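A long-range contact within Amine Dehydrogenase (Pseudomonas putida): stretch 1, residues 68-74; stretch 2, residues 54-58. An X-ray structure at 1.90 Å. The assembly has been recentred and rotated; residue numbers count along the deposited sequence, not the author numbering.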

# COMPACT_ATOMS: atom_id res chain seq x y z
N TYR B 68 7.27 29.92 -6.69
CA TYR B 68 6.93 30.96 -7.66
C TYR B 68 6.14 32.10 -7.04
O TYR B 68 5.38 31.91 -6.09
CB TYR B 68 6.10 30.37 -8.81
CG TYR B 68 6.67 29.12 -9.42
CD1 TYR B 68 6.52 27.88 -8.80
CD2 TYR B 68 7.38 29.17 -10.62
CE1 TYR B 68 7.07 26.73 -9.34
CE2 TYR B 68 7.93 28.02 -11.18
CZ TYR B 68 7.77 26.80 -10.53
OH TYR B 68 8.32 25.66 -11.06
N GLY B 69 6.34 33.29 -7.56
CA GLY B 69 5.62 34.45 -7.08
C GLY B 69 4.76 34.87 -8.25
O GLY B 69 5.27 35.05 -9.36
N ILE B 70 3.45 34.94 -8.03
CA ILE B 70 2.53 35.33 -9.09
C ILE B 70 1.77 36.58 -8.66
O ILE B 70 1.23 36.64 -7.56
CB ILE B 70 1.48 34.21 -9.40
CG1 ILE B 70 2.18 32.90 -9.81
CG2 ILE B 70 0.53 34.65 -10.51
CD1 ILE B 70 2.67 32.88 -11.23
N ASP B 71 1.77 37.60 -9.51
CA ASP B 71 1.03 38.83 -9.23
C ASP B 71 -0.41 38.57 -9.66
O ASP B 71 -0.69 38.43 -10.84
CB ASP B 71 1.62 40.00 -10.03
CG ASP B 71 0.70 41.21 -10.07
OD1 ASP B 71 0.79 41.98 -11.04
OD2 ASP B 71 -0.12 41.41 -9.15
N LEU B 72 -1.31 38.52 -8.69
CA LEU B 72 -2.73 38.27 -8.94
C LEU B 72 -3.45 39.26 -9.87
O LEU B 72 -4.39 38.87 -10.58
CB LEU B 72 -3.49 38.15 -7.62
CG LEU B 72 -3.63 36.77 -6.97
CD1 LEU B 72 -2.38 35.93 -7.16
CD2 LEU B 72 -3.95 36.95 -5.50
N ASP B 73 -3.05 40.53 -9.84
CA ASP B 73 -3.68 41.54 -10.68
C ASP B 73 -3.44 41.34 -12.17
O ASP B 73 -4.24 41.78 -12.99
CB ASP B 73 -3.19 42.95 -10.32
CG ASP B 73 -3.83 43.50 -9.06
OD1 ASP B 73 -4.79 42.90 -8.53
OD2 ASP B 73 -3.38 44.57 -8.60
N THR B 74 -2.35 40.67 -12.51
CA THR B 74 -2.01 40.45 -13.91
C THR B 74 -1.69 39.00 -14.25
O THR B 74 -1.53 38.66 -15.42
CB THR B 74 -0.77 41.31 -14.30
OG1 THR B 74 0.36 40.91 -13.51
CG2 THR B 74 -1.04 42.80 -14.06
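Stretch 2 54-58: NRTAY

Stretch 2 lies alongside stretch 1 as an antiparallel neighbour in a β-sheet. Residues 56-58 are extended and run against the strand 68-71, their N-to-C directions 156° apart and their axes approaching to 4.6 Å. The register pairs Y58 with G69, A57 with I70 and D71 with T56, while R55, just before the strand, comes opposite L72, where stretch 1 leaves its own strand.

A57 is at the centre of the pairing and, with 54 Å² covered, is second only to R55 in stretch 2. It forms the hydrogen-bonded pair with I70: A57 N donates to I70 O at 3.0 Å, and I70 N donates to A57 O at 2.9 Å, both nearly straight. The ladder continues where L72 N donates to R55 O at 3.0 Å. On either side of the A57-I70 pair the non-hydrogen-bonded pairs draw their CA atoms closer, to 4.5 Å for G69 and Y58 and 4.6 Å for D71 and T56, against 5.3 Å for I70 and A57. CA-H...O contacts supplement the ladder, the shortest from Y58 CA to Y68 O at 3.2 Å. The small methyl of A57 shares a face with the side chain of I70, whose end leads away, and A57 CB packs against L72 CD1 at 3.7 Å, an apolar contact between buried residues.

On the other face, the ring of Y58 lies close to G69, with Y58 CD2 3.8 Å from G69 CA. Glycine suits this place because a β-carbon there would lie only 3.0 Å from Y58 CE2, too close for two carbons.

R55 has by far the largest covered area, 105 Å². Its CA-to-CB bond points sideways, but chi1 to chi3 are all t, and this extended chain carries the guanidinium to two aspartates. D71, with 42 Å² covered, reaches it in a salt bridge: R55 NE to D71 OD2 is 3.0 Å, a weak hydrogen bond because the angle is poor, while R55 NH2 donates to D71 OD1 at 3.3 Å with better geometry. A carboxylate suits this place because its two oxygens can serve two guanidinium nitrogens at once. They also steady the turn, since D73 N donates to D71 OD2 at 3.1 Å and T74 OG1 to D71 OD1 at 2.7 Å. D73 adds a second negative charge over one face of the guanidinium, D73 OD2 lying 3.1 Å from R55 NH1; no N-H points at this oxygen, so the attraction is one of charge alone.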

# COMPACT_ATOMS: atom_id res chain seq x y z
N ASN B 54 -0.68 41.94 -0.25
CA ASN B 54 -2.05 41.56 -0.60
C ASN B 54 -2.23 41.52 -2.09
O ASN B 54 -3.34 41.66 -2.60
CB ASN B 54 -3.06 42.55 -0.03
CG ASN B 54 -2.97 42.68 1.46
OD1 ASN B 54 -2.86 41.69 2.17
ND2 ASN B 54 -3.02 43.91 1.94
N ARG B 55 -1.13 41.25 -2.80
CA ARG B 55 -1.14 41.24 -4.24
C ARG B 55 -0.32 40.10 -4.86
O ARG B 55 -0.63 39.64 -5.95
CB ARG B 55 -0.60 42.60 -4.72
CG ARG B 55 -0.48 42.75 -6.20
CD ARG B 55 0.11 44.09 -6.58
NE ARG B 55 0.27 44.15 -8.03
CZ ARG B 55 -0.15 45.14 -8.81
NH1 ARG B 55 -0.75 46.21 -8.28
NH2 ARG B 55 -0.03 45.03 -10.13
N THR B 56 0.70 39.64 -4.14
CA THR B 56 1.57 38.58 -4.65
C THR B 56 1.39 37.27 -3.89
O THR B 56 1.53 37.22 -2.67
CB THR B 56 3.07 38.96 -4.56
OG1 THR B 56 3.28 40.24 -5.17
CG2 THR B 56 3.92 37.92 -5.28
N ALA B 57 1.08 36.21 -4.62
CA ALA B 57 0.92 34.88 -4.03
C ALA B 57 2.19 34.09 -4.28
O ALA B 57 2.72 34.08 -5.38
CB ALA B 57 -0.27 34.16 -4.67
N TYR B 58 2.73 33.48 -3.22
CA TYR B 58 3.92 32.65 -3.37
C TYR B 58 3.46 31.20 -3.27
O TYR B 58 2.77 30.83 -2.33
CB TYR B 58 4.98 33.01 -2.32
CG TYR B 58 5.67 34.32 -2.62
CD1 TYR B 58 5.18 35.52 -2.10
CD2 TYR B 58 6.79 34.37 -3.44
CE1 TYR B 58 5.79 36.73 -2.40
CE2 TYR B 58 7.40 35.57 -3.75
CZ TYR B 58 6.90 36.75 -3.22
OH TYR B 58 7.51 37.95 -3.52
O HOH W 1 -2.71 46.88 -10.80